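Local coordinates for protein ulvan Lyase-PL25 (Pseudoalteromonas sp. PLSV, PDB 5UAM) that cleaves ulvan, the sulfated cell-wall polysaccharide of green seaweeds, as a polysaccharide lyase of family PL25 built on a beta-propeller fold, at residues D351-Q356 and I373-T378. Numbering follows the deposited sequence. Where two conformers were deposited one is given.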
# COMPACT_ATOMS: atom_id res chain seq x y z
N ASP A 351 6.34 5.30 19.54
CA ASP A 351 6.32 4.06 20.31
C ASP A 351 5.80 2.90 19.48
O ASP A 351 4.95 3.07 18.60
CB ASP A 351 5.44 4.24 21.55
CG ASP A 351 5.90 5.40 22.43
OD1 ASP A 351 6.99 5.27 23.02
OD2 ASP A 351 5.19 6.42 22.50
N LYS A 352 6.34 1.71 19.74
CA LYS A 352 5.88 0.50 19.08
C LYS A 352 4.43 0.23 19.46
O LYS A 352 4.03 0.41 20.61
CB LYS A 352 6.72 -0.70 19.53
CG LYS A 352 8.15 -0.72 19.03
CD LYS A 352 8.90 -1.93 19.60
CE LYS A 352 10.33 -1.98 19.14
NZ LYS A 352 11.04 -3.11 19.81
N VAL A 353 3.66 -0.22 18.47
CA VAL A 353 2.28 -0.63 18.73
C VAL A 353 2.26 -1.84 19.65
O VAL A 353 1.57 -1.85 20.67
CB VAL A 353 1.55 -0.91 17.40
CG1 VAL A 353 0.17 -1.48 17.67
CG2 VAL A 353 1.44 0.37 16.54
N ILE A 354 3.02 -2.88 19.30
CA ILE A 354 3.10 -4.10 20.11
C ILE A 354 4.27 -3.93 21.07
O ILE A 354 5.43 -3.91 20.62
CB ILE A 354 3.27 -5.34 19.23
CG1 ILE A 354 2.10 -5.42 18.24
CG2 ILE A 354 3.32 -6.58 20.14
CD1 ILE A 354 2.19 -6.57 17.22
N PRO A 355 4.03 -3.81 22.38
CA PRO A 355 5.14 -3.51 23.30
C PRO A 355 6.18 -4.62 23.31
O PRO A 355 5.85 -5.81 23.29
CB PRO A 355 4.44 -3.41 24.67
CG PRO A 355 2.99 -3.43 24.43
CD PRO A 355 2.75 -4.00 23.07
N GLN A 356 7.45 -4.21 23.31
CA GLN A 356 8.59 -5.12 23.45
C GLN A 356 8.69 -6.17 22.34
O GLN A 356 9.42 -7.15 22.47
CB GLN A 356 8.62 -5.79 24.82
CG GLN A 356 8.94 -4.85 25.98
CD GLN A 356 7.71 -4.11 26.49
OE1 GLN A 356 6.68 -4.71 26.77
NE2 GLN A 356 7.83 -2.78 26.62
N ILE A 373 -6.98 5.27 18.97
CA ILE A 373 -6.42 4.66 17.77
C ILE A 373 -6.53 3.15 17.88
O ILE A 373 -6.22 2.58 18.93
CB ILE A 373 -4.94 5.07 17.65
CG1 ILE A 373 -4.80 6.60 17.63
CG2 ILE A 373 -4.31 4.43 16.43
CD1 ILE A 373 -3.70 7.09 18.52
N ARG A 374 -6.96 2.50 16.80
CA ARG A 374 -7.06 1.04 16.74
C ARG A 374 -6.28 0.56 15.53
O ARG A 374 -6.53 1.02 14.41
CB ARG A 374 -8.51 0.58 16.51
CG ARG A 374 -9.49 0.74 17.62
CD ARG A 374 -10.87 0.37 17.08
NE ARG A 374 -11.13 -1.07 17.10
CZ ARG A 374 -11.94 -1.71 16.26
NH1 ARG A 374 -12.56 -1.08 15.27
NH2 ARG A 374 -12.11 -3.01 16.39
N TYR A 375 -5.36 -0.36 15.74
CA TYR A 375 -4.67 -1.04 14.65
C TYR A 375 -5.25 -2.43 14.48
O TYR A 375 -5.56 -3.11 15.46
CB TYR A 375 -3.18 -1.24 14.97
CG TYR A 375 -2.30 -0.07 14.62
CD1 TYR A 375 -2.20 1.02 15.47
CD2 TYR A 375 -1.57 -0.05 13.44
CE1 TYR A 375 -1.40 2.10 15.14
CE2 TYR A 375 -0.76 1.01 13.11
CZ TYR A 375 -0.67 2.09 13.96
OH TYR A 375 0.14 3.15 13.61
N LEU A 376 -5.36 -2.85 13.23
CA LEU A 376 -5.51 -4.26 12.91
C LEU A 376 -4.14 -4.66 12.37
O LEU A 376 -3.71 -4.20 11.29
CB LEU A 376 -6.64 -4.48 11.92
CG LEU A 376 -6.99 -5.93 11.61
CD1 LEU A 376 -7.19 -6.75 12.87
CD2 LEU A 376 -8.26 -6.01 10.76
N THR A 377 -3.40 -5.44 13.16
CA THR A 377 -1.99 -5.67 12.91
C THR A 377 -1.69 -7.16 12.87
O THR A 377 -2.28 -7.95 13.61
CB THR A 377 -1.13 -4.92 13.94
OG1 THR A 377 0.24 -5.35 13.87
CG2 THR A 377 -1.63 -5.15 15.29
N THR A 378 -0.77 -7.53 11.99
CA THR A 378 -0.30 -8.91 11.96
C THR A 378 1.12 -9.00 12.52
O THR A 378 1.96 -8.13 12.30
CB THR A 378 -0.40 -9.55 10.57
OG1 THR A 378 -0.02 -10.93 10.66
CG2 THR A 378 0.50 -8.91 9.58
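Tyr375, on strand 373-381, turns its ring face to Val353, which lies just past the end of strand 347-352. Methyl CG2 of Val353 stands over that face in a CH-pi contact, 3.8 Å from the ring centroid and 17° off the ring normal. The methyl is displaced toward the rim, so its shortest approach is to Tyr375 CE1, at 3.6 Å. The second branch, Val353 CG1, lies 4.1 Å from Tyr375 CD1, near the root of the ring. With CG1 anti to the backbone N (chi1 174°), both methyls of Val353 meet the ring. The ring also meets Phe365, Phe399 and His339, and its hydroxyl is hydrogen-bonded to His339 ND1, on strand 336-342 of the sheet that ends in 347-352. Two residues on, Thr377 also points its CB toward 351-356, and its OG1 lies 4.1 Å from Ile354 CD1. Ile354 reaches this point through an extended chain (chi2 175°) that carries CD1 toward Thr377. That methyl merely packs beside the threonine hydroxyl, whose hydrogen bond goes to Arg362 O on the adjacent strand 362-367; Trp390 touches both Ile354 and Thr377. The contact thus joins two successive four-stranded antiparallel sheets of the propeller. Between the segments it rests on dispersion and shape, with the Val353-Tyr375 part apolar, while the Tyr375 hydroxyl makes a polar link to His339 of the preceding sheet.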